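Local atomic coordinates of transcriptional protein SWT1 (Saccharomyces cerevisiae, PDB entry 4PQZ), a protein that takes part in transcription, probably as an activator, and as a whole has RNA endonuclease activity, this chain being its C-terminal HEPN-like domain. Residues 44-49 with 156-161; 50-55 with 141-146. All blocks are in the same frame, centred on the assembly; numbering follows the deposited sequence.

Interaction 1. Residues 44-49 with 156-161; sequences EQVKET and HEWKTS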
loop_
_atom_site.group_PDB
_atom_site.type_symbol
_atom_site.label_atom_id
_atom_site.label_comp_id
_atom_site.label_asym_id
_atom_site.label_seq_id
_atom_site.Cartn_x
_atom_site.Cartn_y
_atom_site.Cartn_z
ATOM N N GLU A 44 -4.375 -8.123 -4.767
ATOM C CA GLU A 44 -3.553 -8.992 -3.930
ATOM C C GLU A 44 -2.064 -8.644 -3.986
ATOM O O GLU A 44 -1.334 -8.882 -3.023
ATOM C CB GLU A 44 -3.785 -10.472 -4.261
ATOM C CG GLU A 44 -5.190 -10.977 -3.910
ATOM C CD GLU A 44 -5.454 -11.096 -2.408
ATOM O OE1 GLU A 44 -4.504 -11.392 -1.653
ATOM O OE2 GLU A 44 -6.618 -10.895 -1.983
ATOM N N GLN A 45 -1.614 -8.072 -5.100
ATOM C CA GLN A 45 -0.221 -7.635 -5.192
ATOM C C GLN A 45 0.013 -6.304 -4.479
ATOM O O GLN A 45 1.006 -6.146 -3.765
ATOM C CB GLN A 45 0.252 -7.563 -6.642
ATOM C CG GLN A 45 0.633 -8.919 -7.244
ATOM C CD GLN A 45 0.893 -8.833 -8.737
ATOM O OE1 GLN A 45 1.075 -7.745 -9.288
ATOM N NE2 GLN A 45 0.903 -9.980 -9.401
ATOM N N VAL A 46 -0.898 -5.351 -4.675
ATOM C CA VAL A 46 -0.887 -4.099 -3.910
ATOM C C VAL A 46 -0.849 -4.371 -2.398
ATOM O O VAL A 46 -0.034 -3.782 -1.681
ATOM C CB VAL A 46 -2.103 -3.214 -4.243
ATOM C CG1 VAL A 46 -2.195 -2.045 -3.272
ATOM C CG2 VAL A 46 -2.017 -2.723 -5.685
ATOM N N LYS A 47 -1.722 -5.273 -1.942
ATOM C CA LYS A 47 -1.736 -5.756 -0.553
ATOM C C LYS A 47 -0.370 -6.255 -0.075
ATOM O O LYS A 47 0.123 -5.817 0.967
ATOM C CB LYS A 47 -2.770 -6.875 -0.367
ATOM C CG LYS A 47 -4.155 -6.415 0.070
ATOM C CD LYS A 47 -5.157 -7.584 0.093
ATOM C CE LYS A 47 -4.889 -8.562 1.235
ATOM N NZ LYS A 47 -5.667 -9.833 1.088
ATOM N N GLU A 48 0.231 -7.169 -0.834
ATOM C CA GLU A 48 1.539 -7.724 -0.482
ATOM C C GLU A 48 2.616 -6.648 -0.399
ATOM O O GLU A 48 3.519 -6.718 0.431
ATOM C CB GLU A 48 1.964 -8.786 -1.490
ATOM C CG GLU A 48 1.263 -10.119 -1.333
ATOM C CD GLU A 48 1.703 -11.117 -2.387
ATOM O OE1 GLU A 48 2.443 -10.717 -3.319
ATOM O OE2 GLU A 48 1.312 -12.298 -2.285
ATOM N N THR A 49 2.503 -5.647 -1.262
ATOM C CA THR A 49 3.494 -4.581 -1.346
ATOM C C THR A 49 3.341 -3.573 -0.203
ATOM O O THR A 49 4.324 -3.026 0.297
ATOM C CB THR A 49 3.417 -3.870 -2.739
ATOM O OG1 THR A 49 3.443 -4.859 -3.770
ATOM C CG2 THR A 49 4.572 -2.918 -2.948
ATOM N N HIS A 156 4.215 -0.697 -13.248
ATOM C CA HIS A 156 4.064 -0.733 -14.706
ATOM C C HIS A 156 3.155 -1.892 -15.112
ATOM O O HIS A 156 2.204 -1.708 -15.874
ATOM C CB HIS A 156 5.426 -0.845 -15.407
ATOM C CG HIS A 156 5.330 -0.995 -16.900
ATOM N ND1 HIS A 156 5.307 0.083 -17.764
ATOM C CD2 HIS A 156 5.247 -2.102 -17.682
ATOM C CE1 HIS A 156 5.217 -0.351 -19.006
ATOM N NE2 HIS A 156 5.174 -1.674 -18.986
ATOM N N GLU A 157 3.434 -3.078 -14.576
ATOM C CA GLU A 157 2.574 -4.236 -14.808
ATOM C C GLU A 157 1.118 -4.007 -14.374
ATOM O O GLU A 157 0.189 -4.480 -15.032
ATOM C CB GLU A 157 3.135 -5.474 -14.107
ATOM C CG GLU A 157 4.562 -5.807 -14.464
ATOM C CD GLU A 157 5.001 -7.119 -13.854
ATOM O OE1 GLU A 157 4.172 -8.054 -13.818
ATOM O OE2 GLU A 157 6.164 -7.214 -13.401
ATOM N N TRP A 158 0.916 -3.287 -13.272
ATOM C CA TRP A 158 -0.437 -2.989 -12.814
ATOM C C TRP A 158 -1.176 -2.110 -13.805
ATOM O O TRP A 158 -2.305 -2.423 -14.189
ATOM C CB TRP A 158 -0.429 -2.296 -11.457
ATOM C CG TRP A 158 0.066 -3.152 -10.335
ATOM C CD1 TRP A 158 0.131 -4.521 -10.301
ATOM C CD2 TRP A 158 0.577 -2.693 -9.081
ATOM N NE1 TRP A 158 0.653 -4.937 -9.096
ATOM C CE2 TRP A 158 0.933 -3.835 -8.330
ATOM C CE3 TRP A 158 0.769 -1.426 -8.517
ATOM C CZ2 TRP A 158 1.469 -3.744 -7.045
ATOM C CZ3 TRP A 158 1.297 -1.337 -7.240
ATOM C CH2 TRP A 158 1.643 -2.488 -6.520
ATOM N N LYS A 159 -0.536 -1.004 -14.188
ATOM C CA LYS A 159 -1.101 -0.031 -15.133
ATOM C C LYS A 159 -1.457 -0.667 -16.480
ATOM O O LYS A 159 -2.579 -0.519 -16.969
ATOM C CB LYS A 159 -0.128 1.125 -15.383
ATOM C CG LYS A 159 -0.043 2.144 -14.280
ATOM C CD LYS A 159 0.958 3.223 -14.618
ATOM C CE LYS A 159 1.011 4.294 -13.572
ATOM N NZ LYS A 159 2.280 5.095 -13.676
ATOM N N THR A 160 -0.512 -1.400 -17.060
ATOM C CA THR A 160 -0.709 -1.957 -18.389
ATOM C C THR A 160 -1.821 -2.999 -18.357
ATOM O O THR A 160 -2.660 -3.017 -19.243
ATOM C CB THR A 160 0.599 -2.521 -18.987
ATOM O OG1 THR A 160 1.021 -3.675 -18.251
ATOM C CG2 THR A 160 1.695 -1.462 -18.945
ATOM N N SER A 161 -1.856 -3.827 -17.315
ATOM C CA SER A 161 -2.918 -4.823 -17.166
ATOM C C SER A 161 -4.282 -4.159 -16.952
ATOM O O SER A 161 -5.329 -4.728 -17.267
ATOM C CB SER A 161 -2.601 -5.794 -16.017
ATOM O OG SER A 161 -1.462 -6.600 -16.311
#

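Interaction 2. Residues 50-55 with 141-146; sequences IFFAID and SKFTNE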
loop_
_atom_site.group_PDB
_atom_site.type_symbol
_atom_site.label_atom_id
_atom_site.label_comp_id
_atom_site.label_asym_id
_atom_site.label_seq_id
_atom_site.Cartn_x
_atom_site.Cartn_y
_atom_site.Cartn_z
ATOM N N ILE A 50 2.104 -3.331 0.208
ATOM C CA ILE A 50 1.848 -2.476 1.357
ATOM C C ILE A 50 2.389 -3.155 2.610
ATOM O O ILE A 50 3.019 -2.523 3.456
ATOM C CB ILE A 50 0.344 -2.202 1.542
ATOM C CG1 ILE A 50 -0.222 -1.423 0.349
ATOM C CG2 ILE A 50 0.107 -1.416 2.824
ATOM C CD1 ILE A 50 -1.751 -1.438 0.288
ATOM N N PHE A 51 2.149 -4.457 2.709
ATOM C CA PHE A 51 2.552 -5.228 3.882
ATOM C C PHE A 51 4.069 -5.272 3.987
ATOM O O PHE A 51 4.619 -5.003 5.052
ATOM C CB PHE A 51 1.968 -6.648 3.846
ATOM C CG PHE A 51 0.465 -6.688 3.923
ATOM C CD1 PHE A 51 -0.253 -5.559 4.296
ATOM C CD2 PHE A 51 -0.227 -7.854 3.628
ATOM C CE1 PHE A 51 -1.632 -5.588 4.366
ATOM C CE2 PHE A 51 -1.611 -7.892 3.701
ATOM C CZ PHE A 51 -2.314 -6.755 4.070
ATOM N N PHE A 52 4.734 -5.589 2.875
ATOM C CA PHE A 52 6.196 -5.556 2.800
ATOM C C PHE A 52 6.745 -4.224 3.290
ATOM O O PHE A 52 7.670 -4.200 4.110
ATOM C CB PHE A 52 6.697 -5.814 1.363
ATOM C CG PHE A 52 8.174 -5.508 1.168
ATOM C CD1 PHE A 52 9.152 -6.411 1.586
ATOM C CD2 PHE A 52 8.581 -4.315 0.580
ATOM C CE1 PHE A 52 10.516 -6.132 1.415
ATOM C CE2 PHE A 52 9.938 -4.027 0.401
ATOM C CZ PHE A 52 10.905 -4.935 0.822
ATOM N N ALA A 53 6.167 -3.131 2.777
ATOM C CA ALA A 53 6.644 -1.780 3.073
ATOM C C ALA A 53 6.473 -1.410 4.547
ATOM O O ALA A 53 7.359 -0.807 5.159
ATOM C CB ALA A 53 5.957 -0.760 2.187
ATOM N N ILE A 54 5.335 -1.784 5.116
ATOM C CA ILE A 54 5.088 -1.521 6.520
ATOM C C ILE A 54 5.967 -2.392 7.422
ATOM O O ILE A 54 6.592 -1.883 8.356
ATOM C CB ILE A 54 3.597 -1.664 6.861
ATOM C CG1 ILE A 54 2.830 -0.494 6.228
ATOM C CG2 ILE A 54 3.395 -1.703 8.356
ATOM C CD1 ILE A 54 1.398 -0.467 6.576
ATOM N N ASP A 55 6.039 -3.689 7.117
ATOM C CA ASP A 55 6.936 -4.633 7.806
ATOM C C ASP A 55 8.376 -4.139 7.858
ATOM O O ASP A 55 8.999 -4.115 8.911
ATOM C CB ASP A 55 6.900 -6.012 7.117
ATOM C CG ASP A 55 7.712 -7.092 7.878
ATOM O OD1 ASP A 55 7.171 -7.727 8.809
ATOM O OD2 ASP A 55 8.886 -7.322 7.532
ATOM N N SER A 141 10.179 5.462 0.075
ATOM C CA SER A 141 11.057 6.615 -0.144
ATOM C C SER A 141 12.436 6.534 0.547
ATOM O O SER A 141 13.354 7.288 0.202
ATOM C CB SER A 141 10.349 7.925 0.229
ATOM O OG SER A 141 10.216 8.059 1.639
ATOM N N LYS A 142 12.586 5.629 1.504
ATOM C CA LYS A 142 13.876 5.455 2.153
ATOM C C LYS A 142 14.410 4.051 1.954
ATOM O O LYS A 142 15.383 3.660 2.591
ATOM C CB LYS A 142 13.798 5.788 3.647
ATOM C CG LYS A 142 13.355 7.226 3.925
ATOM C CD LYS A 142 13.536 7.549 5.391
ATOM C CE LYS A 142 14.276 8.858 5.593
ATOM N NZ LYS A 142 14.791 8.954 6.996
ATOM N N PHE A 143 13.773 3.296 1.065
ATOM C CA PHE A 143 14.251 1.959 0.747
ATOM C C PHE A 143 15.471 2.045 -0.186
ATOM O O PHE A 143 15.902 3.138 -0.590
ATOM C CB PHE A 143 13.140 1.105 0.124
ATOM C CG PHE A 143 12.056 0.704 1.093
ATOM C CD1 PHE A 143 12.087 1.120 2.428
ATOM C CD2 PHE A 143 11.001 -0.103 0.672
ATOM C CE1 PHE A 143 11.067 0.752 3.325
ATOM C CE2 PHE A 143 9.979 -0.488 1.571
ATOM C CZ PHE A 143 10.009 -0.054 2.895
ATOM N N THR A 144 16.034 0.900 -0.526
ATOM C CA THR A 144 17.189 0.901 -1.426
ATOM C C THR A 144 16.775 1.187 -2.878
ATOM O O THR A 144 15.601 1.043 -3.243
ATOM C CB THR A 144 17.955 -0.412 -1.342
ATOM O OG1 THR A 144 17.266 -1.423 -2.087
ATOM C CG2 THR A 144 18.095 -0.846 0.132
ATOM N N ASN A 145 17.736 1.620 -3.692
ATOM C CA ASN A 145 17.474 1.911 -5.102
ATOM C C ASN A 145 16.876 0.689 -5.803
ATOM O O ASN A 145 15.970 0.802 -6.637
ATOM C CB ASN A 145 18.762 2.370 -5.796
ATOM C CG ASN A 145 18.526 2.861 -7.225
ATOM O OD1 ASN A 145 18.660 2.098 -8.187
ATOM N ND2 ASN A 145 18.176 4.141 -7.366
ATOM N N GLU A 146 17.368 -0.478 -5.413
ATOM C CA GLU A 146 16.887 -1.766 -5.910
ATOM C C GLU A 146 15.404 -2.013 -5.636
ATOM O O GLU A 146 14.650 -2.427 -6.532
ATOM C CB GLU A 146 17.670 -2.870 -5.230
ATOM C CG GLU A 146 17.564 -4.187 -5.923
ATOM C CD GLU A 146 18.851 -4.958 -5.806
ATOM O OE1 GLU A 146 19.038 -5.611 -4.758
ATOM O OE2 GLU A 146 19.682 -4.887 -6.742
#

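Interaction 1. Residues 44-49 with 156-161
Gln45 and Trp158 join two antiparallel helices of the HEPN-like fold, 35-62 and 145-163, whose local axes stay 11.8 Å apart at their closest and run at 160° to each other. That wide spacing is bridged by the indole of Trp158, which reaches across to the backbone of the other helix. In Gln45 the chain runs extended beyond CG, and OE1 takes the indole N-H: Trp158 NE1 lies 2.8 Å from Gln45 OE1, with an N-H...O angle of 150°. The proton meets a lone pair in the amide's carbonyl plane, and OE1 lies close to the indole plane, so the one polar atom of the ring is satisfied. Val46 follows in a CH-pi contact: with CG2 turned anti to its carbonyl carbon, the methyl comes almost straight over the six-membered ring of Trp158, 3.8 Å from the centroid and 11° off the normal. Its side chain also meets Phe128 and Trp132 of helix 122-139, a third helix that touches Trp158 through Leu136. One turn on from Gln45, Thr49 borders the indole at its edge, OG1 lying 4.0 Å from Trp158 CZ2. The same hydroxyl donates to the preceding turn, Thr49 OG1 to Gln45 O at 2.8 Å, from the face opposite that used by Thr49 N.

Interaction 2. Residues 50-55 with 141-146
Phe143 pushes its ring toward Phe52 and Ala53, bringing the turn between helices 122-139 and 145-163 against the side of helix 35-62 in this helical HEPN-like domain. The two aromatic rings meet obliquely, neither stacked nor edge-to-face, with CE2 of Phe52 3.7 Å from CE2 of Phe143. Their centroids are 5.8 Å apart and the planes stand at 83°. Phe52 gets there because its CG is anti to the backbone N (chi1 168°), which swings the ring out to meet Phe143 as the two side chains pass in opposite directions. His56 touches both rings, meeting Phe143 edge-to-face, and Phe140 adds a further aromatic neighbour.

The aliphatic part belongs to Ala53. Its methyl CB is 4.1 Å from Phe143 CE2, and Ala53 CA lies in the plane of the Phe143 ring, at its edge, 3.8 Å from Phe143 CZ. The small side chain lets the ring come right up to the helix backbone, where Ala53 O is 3.6 Å from Phe143 CZ. A serine in place of Phe143 would probably leave a gap beside Ala53 and deprive the Phe52 and His56 rings of a common neighbour. With no hydrogen bond between the two segments, the turn is held to helix 35-62 here by apolar and aromatic contact, so the fit depends on shape rather than on directed bonds.

Helix 35-62 supplies the first segment of both interactions, 44-49 running straight into 50-55, while the partners come from near the two ends of helix 145-163 and the turn that leads into it. The contact centres lie 15 Å apart, and because the helices run antiparallel, interaction 2 is nested along the chain inside the loop closed by interaction 1. One is buried and includes a hydrogen bond; the other is partly buried and wholly without one. Helix 122-139 packs against both, with Leu136 touching Thr49 at one contact and Leu139 meeting Ala53 at the other, so three helices share this part of the core.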